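Local coordinates for protein alginase (PDB 4Q8K) that probably degrades the polysaccharide alginate by beta-elimination, as a bacterial alginate lyase of polysaccharide lyase family 18, at residues H189-K194 with F317-Y322; I223-H228 with L287-N292; L170-L175 with V357-V362. All coordinates share one frame; numbering follows the deposited sequence.

Contact 1: residues H189-K194 with F317-Y322; sequences HEYKVK and FKFGNY
His189 and Asn321 begin a pairing within one sheet of the alginate lyase beta-sandwich. Strand 186-193 pairs antiparallel with both 321-324 and 316-319, either side of the corner at Gly320. His189 N gives to Asn321 O (3.0 Å) and Asn321 N gives back to His189 O. The His189 ring turns off from the second segment, and its ND1 bonds Val173 N. Glu190 lies opposite Gly320. A CB on Gly320 would run into His189 O and Glu190 CA.

The side chains of Glu190 and Lys318 cross obliquely. Lys318 NZ meets OE1 of Glu190 on its syn side at 2.9 Å, 30° out of the carboxylate plane, in a salt bridge. The Lys318 chain bends at chi3 (-68°), which brings CE to within 3.1 Å of OE1 of Glu190. An alanine in place of Glu190 would remove the carboxylate, and the Lys318 ammonium, left without this mate, would probably be freer to turn.

Tyr191 and Phe319 exchange two backbone bonds. Tyr191 CB lies over a face of the Phe319 ring, 4.2 Å from its centroid, as a CH-pi contact. The two rings are oblique, and Tyr191 CD2 reaches Phe319 CZ at 3.7 Å. Lys192 CB rests against CG and CD of Lys318, 3.8 Å from CG. Val193 N bonds Phe317 O at 2.9 Å, and Val193 CG2 rests 4.0 Å from Phe317 CB.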
ATOM      1  N   HIS A 189       1.639  -2.806  -8.539  1.00 22.49           N
ATOM      2  CA  HIS A 189       2.160  -4.164  -8.517  1.00 21.59           C
ATOM      3  C   HIS A 189       1.823  -4.650  -7.112  1.00 20.12           C
ATOM      4  O   HIS A 189       2.427  -4.196  -6.145  1.00 21.32           O
ATOM      5  CB  HIS A 189       3.658  -4.159  -8.726  1.00 20.62           C
ATOM      6  CG  HIS A 189       4.191  -5.437  -9.294  1.00 22.24           C
ATOM      7  ND1 HIS A 189       5.535  -5.702  -9.385  1.00 22.96           N
ATOM      8  CD2 HIS A 189       3.552  -6.523  -9.793  1.00 24.77           C
ATOM      9  CE1 HIS A 189       5.711  -6.897  -9.934  1.00 29.11           C
ATOM     10  NE2 HIS A 189       4.524  -7.411 -10.192  1.00 24.83           N
ATOM     11  N   GLU A 190       0.853  -5.555  -6.999  1.00 22.50           N
ATOM     12  CA  GLU A 190       0.150  -5.733  -5.738  1.00 24.10           C
ATOM     13  C   GLU A 190      -0.497  -7.111  -5.620  1.00 24.95           C
ATOM     14  O   GLU A 190      -0.887  -7.719  -6.629  1.00 24.96           O
ATOM     15  CB  GLU A 190      -0.935  -4.661  -5.698  1.00 22.23           C
ATOM     16  CG  GLU A 190      -1.749  -4.533  -4.443  1.00 23.64           C
ATOM     17  CD  GLU A 190      -2.720  -3.377  -4.566  1.00 23.62           C
ATOM     18  OE1 GLU A 190      -3.779  -3.539  -5.217  1.00 23.06           O
ATOM     19  OE2 GLU A 190      -2.410  -2.298  -4.032  1.00 26.75           O
ATOM     20  N   TYR A 191      -0.616  -7.593  -4.384  1.00 19.88           N
ATOM     21  CA  TYR A 191      -1.387  -8.798  -4.103  1.00 21.76           C
ATOM     22  C   TYR A 191      -2.672  -8.400  -3.383  1.00 22.22           C
ATOM     23  O   TYR A 191      -2.676  -7.446  -2.604  1.00 21.05           O
ATOM     24  CB  TYR A 191      -0.603  -9.750  -3.202  1.00 20.16           C
ATOM     25  CG  TYR A 191       0.511 -10.525  -3.870  1.00 21.31           C
ATOM     26  CD1 TYR A 191       0.230 -11.579  -4.734  1.00 21.95           C
ATOM     27  CD2 TYR A 191       1.844 -10.229  -3.608  1.00 21.83           C
ATOM     28  CE1 TYR A 191       1.246 -12.298  -5.322  1.00 22.79           C
ATOM     29  CE2 TYR A 191       2.865 -10.935  -4.197  1.00 25.32           C
ATOM     30  CZ  TYR A 191       2.560 -11.972  -5.053  1.00 26.17           C
ATOM     31  OH  TYR A 191       3.578 -12.677  -5.645  1.00 30.91           O
ATOM     32  N   LYS A 192      -3.755  -9.135  -3.627  1.00 20.17           N
ATOM     33  CA  LYS A 192      -5.025  -8.863  -2.966  1.00 19.71           C
ATOM     34  C   LYS A 192      -5.707 -10.151  -2.509  1.00 23.45           C
ATOM     35  O   LYS A 192      -5.675 -11.155  -3.212  1.00 23.47           O
ATOM     36  CB  LYS A 192      -5.961  -8.091  -3.899  1.00 22.08           C
ATOM     37  CG  LYS A 192      -6.185  -8.782  -5.244  1.00 20.34           C
ATOM     38  CD  LYS A 192      -7.246  -8.083  -6.075  1.00 22.20           C
ATOM     39  CE  LYS A 192      -7.430  -8.807  -7.421  1.00 24.93           C
ATOM     40  NZ  LYS A 192      -8.496  -8.157  -8.244  1.00 24.63           N
ATOM     41  N   VAL A 193      -6.322 -10.127  -1.331  1.00 20.86           N
ATOM     42  CA  VAL A 193      -7.097 -11.282  -0.900  1.00 23.17           C
ATOM     43  C   VAL A 193      -8.170 -11.577  -1.944  1.00 23.71           C
ATOM     44  O   VAL A 193      -8.931 -10.689  -2.337  1.00 22.66           O
ATOM     45  CB  VAL A 193      -7.749 -11.051   0.476  1.00 20.97           C
ATOM     46  CG1 VAL A 193      -8.670 -12.216   0.850  1.00 23.66           C
ATOM     47  CG2 VAL A 193      -6.680 -10.836   1.559  1.00 22.06           C
ATOM     48  N   LYS A 194      -8.275 -12.815  -2.356  1.00 24.16           N
ATOM     49  CA  LYS A 194      -9.198 -13.155  -3.407  1.00 28.96           C
ATOM     50  C   LYS A 194     -10.651 -13.020  -3.074  1.00 26.04           C
ATOM     51  O   LYS A 194     -11.042 -13.164  -1.967  1.00 29.51           O
ATOM     52  CB  LYS A 194      -8.873 -14.527  -3.945  1.00 29.78           C
ATOM     53  CG  LYS A 194      -9.311 -15.640  -3.050  1.00 30.28           C
ATOM     54  CD  LYS A 194      -9.067 -17.000  -3.691  1.00 33.83           C
ATOM     55  CE  LYS A 194      -7.612 -17.309  -3.820  1.00 33.99           C
ATOM     56  NZ  LYS A 194      -7.399 -18.644  -4.407  1.00 42.04           N
ATOM     57  N   PHE A 317      -7.729  -7.198   2.127  1.00 21.24           N
ATOM     58  CA  PHE A 317      -6.397  -6.677   2.332  1.00 21.07           C
ATOM     59  C   PHE A 317      -5.582  -6.767   1.042  1.00 21.28           C
ATOM     60  O   PHE A 317      -5.696  -7.748   0.296  1.00 21.43           O
ATOM     61  CB  PHE A 317      -5.696  -7.468   3.436  1.00 19.42           C
ATOM     62  CG  PHE A 317      -4.335  -6.936   3.796  1.00 17.64           C
ATOM     63  CD1 PHE A 317      -4.209  -5.717   4.435  1.00 18.80           C
ATOM     64  CD2 PHE A 317      -3.192  -7.666   3.521  1.00 20.69           C
ATOM     65  CE1 PHE A 317      -2.958  -5.220   4.777  1.00 18.11           C
ATOM     66  CE2 PHE A 317      -1.939  -7.183   3.853  1.00 18.93           C
ATOM     67  CZ  PHE A 317      -1.824  -5.953   4.492  1.00 18.07           C
ATOM     68  N   LYS A 318      -4.767  -5.742   0.791  1.00 19.74           N
ATOM     69  CA  LYS A 318      -3.820  -5.756  -0.316  1.00 20.81           C
ATOM     70  C   LYS A 318      -2.472  -5.244   0.153  1.00 18.89           C
ATOM     71  O   LYS A 318      -2.390  -4.469   1.113  1.00 19.36           O
ATOM     72  CB  LYS A 318      -4.303  -4.861  -1.469  1.00 19.77           C
ATOM     73  CG  LYS A 318      -5.782  -4.950  -1.762  1.00 21.36           C
ATOM     74  CD  LYS A 318      -6.126  -4.314  -3.104  1.00 25.91           C
ATOM     75  CE  LYS A 318      -5.939  -2.810  -3.090  1.00 27.22           C
ATOM     76  NZ  LYS A 318      -6.254  -2.231  -4.447  1.00 28.75           N
ATOM     77  N   PHE A 319      -1.409  -5.646  -0.530  1.00 19.00           N
ATOM     78  CA  PHE A 319      -0.099  -5.096  -0.201  1.00 19.45           C
ATOM     79  C   PHE A 319       0.803  -5.179  -1.421  1.00 20.83           C
ATOM     80  O   PHE A 319       0.565  -5.991  -2.316  1.00 19.11           O
ATOM     81  CB  PHE A 319       0.512  -5.844   0.988  1.00 20.10           C
ATOM     82  CG  PHE A 319       0.883  -7.264   0.679  1.00 20.09           C
ATOM     83  CD1 PHE A 319      -0.068  -8.270   0.758  1.00 21.40           C
ATOM     84  CD2 PHE A 319       2.170  -7.590   0.314  1.00 20.28           C
ATOM     85  CE1 PHE A 319       0.270  -9.585   0.467  1.00 22.55           C
ATOM     86  CE2 PHE A 319       2.517  -8.905   0.023  1.00 22.90           C
ATOM     87  CZ  PHE A 319       1.560  -9.899   0.106  1.00 23.26           C
ATOM     88  N   GLY A 320       1.821  -4.325  -1.451  1.00 16.49           N
ATOM     89  CA  GLY A 320       2.746  -4.242  -2.567  1.00 18.87           C
ATOM     90  C   GLY A 320       3.166  -2.806  -2.812  1.00 19.60           C
ATOM     91  O   GLY A 320       3.615  -2.106  -1.905  1.00 19.94           O
ATOM     92  N   ASN A 321       3.019  -2.347  -4.046  1.00 20.35           N
ATOM     93  CA  ASN A 321       3.455  -1.001  -4.362  1.00 19.99           C
ATOM     94  C   ASN A 321       2.478  -0.435  -5.372  1.00 19.62           C
ATOM     95  O   ASN A 321       2.518  -0.790  -6.558  1.00 20.37           O
ATOM     96  CB  ASN A 321       4.895  -1.040  -4.893  1.00 19.71           C
ATOM     97  CG  ASN A 321       5.425   0.332  -5.287  1.00 19.95           C
ATOM     98  OD1 ASN A 321       4.689   1.313  -5.309  1.00 20.48           O
ATOM     99  ND2 ASN A 321       6.705   0.388  -5.626  1.00 21.04           N
ATOM    100  N   TYR A 322       1.560   0.393  -4.879  1.00 20.69           N
ATOM    101  CA  TYR A 322       0.580   1.073  -5.716  1.00 20.83           C
ATOM    102  C   TYR A 322       0.997   2.535  -5.857  1.00 22.35           C
ATOM    103  O   TYR A 322       0.680   3.362  -5.009  1.00 20.09           O
ATOM    104  CB  TYR A 322      -0.788   0.964  -5.053  1.00 20.74           C
ATOM    105  CG  TYR A 322      -1.952   1.579  -5.789  1.00 22.39           C
ATOM    106  CD1 TYR A 322      -1.812   2.114  -7.065  1.00 22.88           C
ATOM    107  CD2 TYR A 322      -3.204   1.634  -5.191  1.00 26.19           C
ATOM    108  CE1 TYR A 322      -2.889   2.671  -7.722  1.00 23.32           C
ATOM    109  CE2 TYR A 322      -4.291   2.197  -5.841  1.00 27.69           C
ATOM    110  CZ  TYR A 322      -4.121   2.716  -7.111  1.00 29.31           C
ATOM    111  OH  TYR A 322      -5.197   3.273  -7.766  1.00 32.73           O
TER

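Contact 2: residues I223-H228 with L287-N292; sequences IISQHH and LRVVNN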
ATOM      1  N   ILE A 223       1.089   3.568  -2.070  1.00 17.75           N
ATOM      2  CA  ILE A 223       0.388   2.846  -1.008  1.00 19.23           C
ATOM      3  C   ILE A 223       0.932   1.418  -0.986  1.00 18.28           C
ATOM      4  O   ILE A 223       0.909   0.722  -2.006  1.00 18.51           O
ATOM      5  CB  ILE A 223      -1.147   2.848  -1.235  1.00 20.59           C
ATOM      6  CG1 ILE A 223      -1.700   4.279  -1.212  1.00 18.75           C
ATOM      7  CG2 ILE A 223      -1.873   1.990  -0.175  1.00 18.45           C
ATOM      8  CD1 ILE A 223      -3.147   4.353  -1.644  1.00 21.26           C
ATOM      9  N   ILE A 224       1.431   0.979   0.173  1.00 17.48           N
ATOM     10  CA  ILE A 224       2.129  -0.312   0.252  1.00 18.67           C
ATOM     11  C   ILE A 224       1.302  -1.384   0.964  1.00 19.89           C
ATOM     12  O   ILE A 224       1.662  -2.558   0.957  1.00 21.47           O
ATOM     13  CB  ILE A 224       3.529  -0.215   0.931  1.00 16.26           C
ATOM     14  CG1 ILE A 224       3.417   0.213   2.397  1.00 18.83           C
ATOM     15  CG2 ILE A 224       4.469   0.732   0.167  1.00 16.80           C
ATOM     16  CD1 ILE A 224       4.726   0.115   3.137  1.00 19.33           C
ATOM     17  N   SER A 225       0.205  -0.969   1.579  1.00 19.00           N
ATOM     18  CA  SER A 225      -0.746  -1.921   2.149  1.00 17.68           C
ATOM     19  C   SER A 225      -2.082  -1.227   2.381  1.00 20.08           C
ATOM     20  O   SER A 225      -2.128  -0.044   2.705  1.00 20.14           O
ATOM     21  CB  SER A 225      -0.189  -2.565   3.429  1.00 20.01           C
ATOM     22  OG  SER A 225      -0.258  -1.679   4.532  1.00 26.32           O
ATOM     23  N   GLN A 226      -3.175  -1.953   2.207  1.00 18.18           N
ATOM     24  CA  GLN A 226      -4.482  -1.358   2.423  1.00 18.83           C
ATOM     25  C   GLN A 226      -5.583  -2.383   2.622  1.00 21.85           C
ATOM     26  O   GLN A 226      -5.523  -3.490   2.084  1.00 23.18           O
ATOM     27  CB  GLN A 226      -4.860  -0.426   1.273  1.00 21.45           C
ATOM     28  CG  GLN A 226      -4.957  -1.111  -0.059  1.00 23.01           C
ATOM     29  CD  GLN A 226      -5.402  -0.157  -1.137  1.00 25.86           C
ATOM     30  OE1 GLN A 226      -6.549   0.293  -1.148  1.00 29.59           O
ATOM     31  NE2 GLN A 226      -4.499   0.158  -2.051  1.00 26.26           N
ATOM     32  N   HIS A 227      -6.583  -2.004   3.409  1.00 21.37           N
ATOM     33  CA  HIS A 227      -7.837  -2.726   3.428  1.00 20.83           C
ATOM     34  C   HIS A 227      -8.768  -1.982   2.482  1.00 21.76           C
ATOM     35  O   HIS A 227      -9.004  -0.786   2.633  1.00 21.91           O
ATOM     36  CB  HIS A 227      -8.419  -2.808   4.844  1.00 22.54           C
ATOM     37  CG  HIS A 227      -7.731  -3.813   5.717  1.00 20.64           C
ATOM     38  ND1 HIS A 227      -6.686  -3.483   6.556  1.00 19.80           N
ATOM     39  CD2 HIS A 227      -7.918  -5.148   5.857  1.00 23.55           C
ATOM     40  CE1 HIS A 227      -6.271  -4.567   7.187  1.00 21.44           C
ATOM     41  NE2 HIS A 227      -7.001  -5.592   6.780  1.00 21.97           N
ATOM     42  N   HIS A 228      -9.272  -2.690   1.484  1.00 21.38           N
ATOM     43  CA  HIS A 228     -10.116  -2.089   0.467  1.00 23.87           C
ATOM     44  C   HIS A 228     -11.574  -2.454   0.750  1.00 26.52           C
ATOM     45  O   HIS A 228     -11.861  -3.558   1.230  1.00 24.57           O
ATOM     46  CB  HIS A 228      -9.679  -2.611  -0.900  1.00 24.32           C
ATOM     47  CG  HIS A 228     -10.259  -1.866  -2.058  1.00 25.23           C
ATOM     48  ND1 HIS A 228      -9.501  -1.036  -2.863  1.00 31.58           N
ATOM     49  CD2 HIS A 228     -11.509  -1.849  -2.575  1.00 25.43           C
ATOM     50  CE1 HIS A 228     -10.266  -0.530  -3.811  1.00 28.91           C
ATOM     51  NE2 HIS A 228     -11.490  -1.008  -3.661  1.00 34.27           N
ATOM     52  N   LEU A 287       7.002  -3.331   9.099  1.00 22.67           N
ATOM     53  CA  LEU A 287       5.585  -3.018   9.014  1.00 19.64           C
ATOM     54  C   LEU A 287       4.737  -4.135   9.609  1.00 22.46           C
ATOM     55  O   LEU A 287       4.877  -5.294   9.238  1.00 21.77           O
ATOM     56  CB  LEU A 287       5.164  -2.789   7.556  1.00 18.88           C
ATOM     57  CG  LEU A 287       3.681  -2.481   7.331  1.00 21.52           C
ATOM     58  CD1 LEU A 287       3.280  -1.158   7.950  1.00 18.45           C
ATOM     59  CD2 LEU A 287       3.383  -2.468   5.825  1.00 20.61           C
ATOM     60  N   ARG A 288       3.856  -3.782  10.533  1.00 21.72           N
ATOM     61  CA  ARG A 288       2.891  -4.745  11.062  1.00 20.26           C
ATOM     62  C   ARG A 288       1.485  -4.161  11.011  1.00 23.43           C
ATOM     63  O   ARG A 288       1.216  -3.109  11.586  1.00 21.93           O
ATOM     64  CB  ARG A 288       3.240  -5.171  12.497  1.00 23.49           C
ATOM     65  CG  ARG A 288       2.362  -6.306  13.032  1.00 28.47           C
ATOM     66  CD  ARG A 288       2.977  -6.951  14.286  1.00 35.88           C
ATOM     67  NE  ARG A 288       2.285  -8.184  14.671  1.00 36.93           N
ATOM     68  CZ  ARG A 288       1.361  -8.238  15.619  1.00 40.75           C
ATOM     69  NH1 ARG A 288       0.757  -9.382  15.926  1.00 41.41           N
ATOM     70  NH2 ARG A 288       1.041  -7.131  16.271  1.00 46.48           N
ATOM     71  N   VAL A 289       0.591  -4.854  10.317  1.00 19.02           N
ATOM     72  CA  VAL A 289      -0.792  -4.429  10.208  1.00 19.06           C
ATOM     73  C   VAL A 289      -1.665  -5.514  10.802  1.00 22.86           C
ATOM     74  O   VAL A 289      -1.588  -6.671  10.390  1.00 23.85           O
ATOM     75  CB  VAL A 289      -1.198  -4.217   8.731  1.00 20.72           C
ATOM     76  CG1 VAL A 289      -2.648  -3.793   8.631  1.00 19.64           C
ATOM     77  CG2 VAL A 289      -0.293  -3.181   8.087  1.00 18.61           C
ATOM     78  N   VAL A 290      -2.487  -5.139  11.774  1.00 19.33           N
ATOM     79  CA  VAL A 290      -3.400  -6.086  12.398  1.00 21.18           C
ATOM     80  C   VAL A 290      -4.836  -5.623  12.249  1.00 22.48           C
ATOM     81  O   VAL A 290      -5.153  -4.470  12.530  1.00 22.90           O
ATOM     82  CB  VAL A 290      -3.097  -6.245  13.902  1.00 23.63           C
ATOM     83  CG1 VAL A 290      -4.022  -7.284  14.514  1.00 25.27           C
ATOM     84  CG2 VAL A 290      -1.631  -6.612  14.114  1.00 24.94           C
ATOM     85  N   ASN A 291      -5.699  -6.519  11.785  1.00 19.85           N
ATOM     86  CA  ASN A 291      -7.125  -6.285  11.820  1.00 20.80           C
ATOM     87  C   ASN A 291      -7.726  -7.235  12.833  1.00 21.68           C
ATOM     88  O   ASN A 291      -7.925  -8.404  12.530  1.00 23.73           O
ATOM     89  CB  ASN A 291      -7.779  -6.550  10.470  1.00 22.15           C
ATOM     90  CG  ASN A 291      -9.291  -6.505  10.555  1.00 24.73           C
ATOM     91  OD1 ASN A 291      -9.859  -5.852  11.439  1.00 21.92           O
ATOM     92  ND2 ASN A 291      -9.954  -7.210   9.651  1.00 27.54           N
ATOM     93  N   ASN A 292      -7.994  -6.734  14.031  1.00 18.48           N
ATOM     94  CA  ASN A 292      -8.613  -7.531  15.086  1.00 21.35           C
ATOM     95  C   ASN A 292     -10.130  -7.360  15.059  1.00 22.40           C
ATOM     96  O   ASN A 292     -10.680  -6.582  15.829  1.00 24.60           O
ATOM     97  CB  ASN A 292      -8.047  -7.114  16.449  1.00 23.18           C
ATOM     98  CG  ASN A 292      -8.572  -7.973  17.582  1.00 25.50           C
ATOM     99  OD1 ASN A 292      -9.126  -9.046  17.352  1.00 28.20           O
ATOM    100  ND2 ASN A 292      -8.403  -7.502  18.814  1.00 32.18           N
TER
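His227 reaches across to Val289 and Asn291 with the CE1-NE2 side of its ring. CE1 of His227 lies 4.0 Å from CG1 of Val289, which sits at the ring edge and near the ring plane. NE2 of His227 is 3.9 Å from CB of Asn291, approached obliquely. The ring and the Asn291 amide plane stand 73° apart.

Both ring nitrogens of His227 are engaged elsewhere. ND1 bonds Ser236 OG and NE2 bonds Glu206 OE2. Held at both nitrogens, the imidazole is probably fixed in rotation. Asn291 ND2 bonds the same Glu206 oxygen, so that one carboxylate ties the two strands together. Asn291 OD1 takes the backbone N of Gly294.

Leu287 works through CD2 alone. That methyl meets CD1 of Ile224 at 4.0 Å, the two chains passing each other in reverse senses. It also touches OG of Ser225 at 3.9 Å.

Val289 divides its branches. CG1 goes to His227, while CG2 packs on the Ser225 hydroxyl oxygen at 3.9 Å. Methyls of Leu287 and Val289 thus both rest on the Ser225 oxygen.

The strand axes lie 9.5 Å apart and run almost parallel, 1° between their directions. The strands belong to different sheets and meet through side chains alone. This is the face-to-face layering of a beta-sandwich, here the jelly roll of the concanavalin-like alginate lyases.

Contact 3: residues L170-L175 with V357-V362; sequences LVFVPL and VTMTNV
Phe172 and Met359 meet on the inner face of an antiparallel strand pair. SD of Met359 lies 4.0 Å from CE2 of Phe172, an oblique Met-aromatic contact. The two side chains cross at about a right angle. Beyond CG the Met359 chain is extended, which carries SD out to the Phe172 ring. The carbonyl O of Val357 lies at the edge of the Phe172 ring, near its plane, 3.5 Å from CD2 of Phe172. The same oxygen accepts the backbone N of Phe172 at 2.8 Å.

On the other face, Val171 and Thr358 run alongside each other. CG2 of Val171 touches OG1 of Thr358 at 3.9 Å.

Backbone bonds set this register. Leu170 and Met359 form one hydrogen-bonded pair, with Met359 N to Leu170 O at 2.8 Å. Phe172 and Val357 form the next. The short strand 169-172 is thus hydrogen-bonded to the long strand 355-368 in one sheet of the beta-sandwich. On its other side, strand 355-368 bonds strand 204-216 through Thr358 with Lys213 and Thr360 with Thr211.

Further out, Met359 and Val362 pack on Phe208, and Val357 packs on Val212. Pro163 touches Phe172, and Ile144 touches Leu170. Beyond Phe172 the chain passes into helix 174-177. Val173 takes the N-cap position there, and Pro174 packs on Asn321 and Leu323.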
ATOM      1  N   LEU A 170      10.044 -10.590  -2.047  1.00 23.98           N
ATOM      2  CA  LEU A 170       9.059 -10.028  -2.961  1.00 22.72           C
ATOM      3  C   LEU A 170       9.512  -8.641  -3.401  1.00 22.36           C
ATOM      4  O   LEU A 170       9.870  -7.802  -2.571  1.00 22.57           O
ATOM      5  CB  LEU A 170       7.682  -9.929  -2.301  1.00 21.95           C
ATOM      6  CG  LEU A 170       6.999 -11.232  -1.876  1.00 26.07           C
ATOM      7  CD1 LEU A 170       5.719 -10.926  -1.125  1.00 22.83           C
ATOM      8  CD2 LEU A 170       6.705 -12.110  -3.086  1.00 25.38           C
ATOM      9  N   VAL A 171       9.511  -8.406  -4.709  1.00 24.91           N
ATOM     10  CA  VAL A 171       9.879  -7.097  -5.244  1.00 24.14           C
ATOM     11  C   VAL A 171       8.739  -6.539  -6.073  1.00 24.68           C
ATOM     12  O   VAL A 171       8.343  -7.138  -7.070  1.00 25.74           O
ATOM     13  CB  VAL A 171      11.142  -7.174  -6.121  1.00 27.38           C
ATOM     14  CG1 VAL A 171      11.295  -5.890  -6.932  1.00 27.64           C
ATOM     15  CG2 VAL A 171      12.369  -7.435  -5.260  1.00 26.71           C
ATOM     16  N   PHE A 172       8.216  -5.390  -5.661  1.00 21.70           N
ATOM     17  CA  PHE A 172       7.081  -4.774  -6.340  1.00 20.91           C
ATOM     18  C   PHE A 172       7.537  -3.547  -7.115  1.00 22.98           C
ATOM     19  O   PHE A 172       8.008  -2.569  -6.531  1.00 21.79           O
ATOM     20  CB  PHE A 172       5.984  -4.395  -5.341  1.00 20.44           C
ATOM     21  CG  PHE A 172       5.468  -5.564  -4.534  1.00 20.19           C
ATOM     22  CD1 PHE A 172       4.478  -6.394  -5.045  1.00 20.43           C
ATOM     23  CD2 PHE A 172       5.982  -5.842  -3.281  1.00 18.35           C
ATOM     24  CE1 PHE A 172       4.000  -7.471  -4.315  1.00 20.06           C
ATOM     25  CE2 PHE A 172       5.505  -6.925  -2.545  1.00 20.37           C
ATOM     26  CZ  PHE A 172       4.523  -7.733  -3.063  1.00 21.65           C
ATOM     27  N   VAL A 173       7.395  -3.615  -8.438  1.00 21.94           N
ATOM     28  CA  VAL A 173       7.918  -2.591  -9.332  1.00 22.25           C
ATOM     29  C   VAL A 173       6.838  -2.159 -10.322  1.00 25.26           C
ATOM     30  O   VAL A 173       6.768  -2.663 -11.445  1.00 23.56           O
ATOM     31  CB  VAL A 173       9.128  -3.129 -10.094  1.00 26.41           C
ATOM     32  CG1 VAL A 173      10.390  -3.020  -9.240  1.00 26.01           C
ATOM     33  CG2 VAL A 173       8.879  -4.591 -10.514  1.00 27.24           C
ATOM     34  N   PRO A 174       5.971  -1.237  -9.901  1.00 22.22           N
ATOM     35  CA  PRO A 174       4.829  -0.791 -10.705  1.00 21.40           C
ATOM     36  C   PRO A 174       5.243  -0.065 -11.995  1.00 23.97           C
ATOM     37  O   PRO A 174       4.465  -0.074 -12.950  1.00 24.60           O
ATOM     38  CB  PRO A 174       4.086   0.149  -9.754  1.00 23.46           C
ATOM     39  CG  PRO A 174       5.150   0.625  -8.807  1.00 22.34           C
ATOM     40  CD  PRO A 174       6.014  -0.568  -8.585  1.00 21.82           C
ATOM     41  N   LEU A 175       6.433   0.525 -12.037  1.00 21.18           N
ATOM     42  CA  LEU A 175       6.900   1.146 -13.279  1.00 22.13           C
ATOM     43  C   LEU A 175       7.149   0.098 -14.353  1.00 24.86           C
ATOM     44  O   LEU A 175       7.218   0.425 -15.543  1.00 27.25           O
ATOM     45  CB  LEU A 175       8.179   1.953 -13.060  1.00 25.43           C
ATOM     46  CG  LEU A 175       8.089   3.155 -12.116  1.00 22.95           C
ATOM     47  CD1 LEU A 175       9.482   3.691 -11.824  1.00 22.90           C
ATOM     48  CD2 LEU A 175       7.164   4.242 -12.668  1.00 21.93           C
ATOM     49  N   VAL A 357       9.555  -1.516  -4.092  1.00 20.87           N
ATOM     50  CA  VAL A 357       9.292  -1.950  -2.720  1.00 21.98           C
ATOM     51  C   VAL A 357       9.696  -3.423  -2.569  1.00 23.37           C
ATOM     52  O   VAL A 357       9.162  -4.298  -3.253  1.00 22.91           O
ATOM     53  CB  VAL A 357       7.819  -1.741  -2.315  1.00 20.61           C
ATOM     54  CG1 VAL A 357       7.546  -2.308  -0.914  1.00 21.46           C
ATOM     55  CG2 VAL A 357       7.460  -0.259  -2.353  1.00 20.76           C
ATOM     56  N   THR A 358      10.649  -3.680  -1.681  1.00 22.14           N
ATOM     57  CA  THR A 358      11.149  -5.032  -1.455  1.00 21.52           C
ATOM     58  C   THR A 358      10.679  -5.517  -0.093  1.00 25.83           C
ATOM     59  O   THR A 358      10.924  -4.864   0.916  1.00 23.66           O
ATOM     60  CB  THR A 358      12.686  -5.074  -1.496  1.00 28.15           C
ATOM     61  OG1 THR A 358      13.146  -4.604  -2.768  1.00 28.70           O
ATOM     62  CG2 THR A 358      13.193  -6.493  -1.286  1.00 29.29           C
ATOM     63  N   MET A 359      10.002  -6.659  -0.065  1.00 22.03           N
ATOM     64  CA  MET A 359       9.490  -7.176   1.195  1.00 24.70           C
ATOM     65  C   MET A 359      10.094  -8.527   1.527  1.00 25.69           C
ATOM     66  O   MET A 359      10.095  -9.432   0.700  1.00 26.70           O
ATOM     67  CB  MET A 359       7.966  -7.280   1.150  1.00 22.27           C
ATOM     68  CG  MET A 359       7.278  -5.946   1.120  1.00 22.18           C
ATOM     69  SD  MET A 359       5.514  -6.073   1.374  1.00 21.37           S
ATOM     70  CE  MET A 359       4.982  -4.433   0.884  1.00 23.57           C
ATOM     71  N   THR A 360      10.618  -8.636   2.745  1.00 23.33           N
ATOM     72  CA  THR A 360      11.230  -9.851   3.251  1.00 25.67           C
ATOM     73  C   THR A 360      10.648 -10.153   4.631  1.00 29.07           C
ATOM     74  O   THR A 360       9.894  -9.342   5.189  1.00 24.07           O
ATOM     75  CB  THR A 360      12.753  -9.691   3.384  1.00 26.55           C
ATOM     76  OG1 THR A 360      13.043  -8.494   4.118  1.00 25.85           O
ATOM     77  CG2 THR A 360      13.418  -9.614   1.997  1.00 27.54           C
ATOM     78  N   ASN A 361      11.001 -11.314   5.184  1.00 28.95           N
ATOM     79  CA  ASN A 361      10.460 -11.740   6.473  1.00 28.98           C
ATOM     80  C   ASN A 361       8.963 -11.486   6.524  1.00 27.43           C
ATOM     81  O   ASN A 361       8.461 -10.828   7.436  1.00 26.47           O
ATOM     82  CB  ASN A 361      11.131 -10.992   7.621  1.00 28.17           C
ATOM     83  CG  ASN A 361      12.631 -11.169   7.638  1.00 32.99           C
ATOM     84  OD1 ASN A 361      13.372 -10.228   7.933  1.00 37.71           O
ATOM     85  ND2 ASN A 361      13.093 -12.371   7.315  1.00 34.38           N
ATOM     86  N   VAL A 362       8.256 -11.999   5.532  1.00 23.56           N
ATOM     87  CA  VAL A 362       6.839 -11.733   5.402  1.00 25.72           C
ATOM     88  C   VAL A 362       6.010 -12.806   6.095  1.00 28.68           C
ATOM     89  O   VAL A 362       6.307 -13.995   5.985  1.00 29.26           O
ATOM     90  CB  VAL A 362       6.447 -11.672   3.923  1.00 23.08           C
ATOM     91  CG1 VAL A 362       4.971 -11.341   3.768  1.00 24.57           C
ATOM     92  CG2 VAL A 362       7.316 -10.643   3.208  1.00 21.78           C
TER

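Overall arrangement
Contact 1 lies in the same sheet as strand 221-228 of contact 2, and the two contact centres are about 10 Å apart. Strand 221-228 bonds the second segment of contact 1, with Lys318 N 2.7 Å from Gln226 O. Contact 2 then bridges to the opposing sheet, which holds contact 3. Contact 3 has its centre about 11 Å from that of contact 1 and about 15 Å from that of contact 2. His189 O of contact 1 lies 3.2 Å from Phe172 CD1 of contact 3. Met359 CE touches Ile224 O of contact 2 at 3.8 Å. A sulfate, probably from the crystallisation liquor, lies about 4 Å from the Lys318 side chain and may mark a pocket.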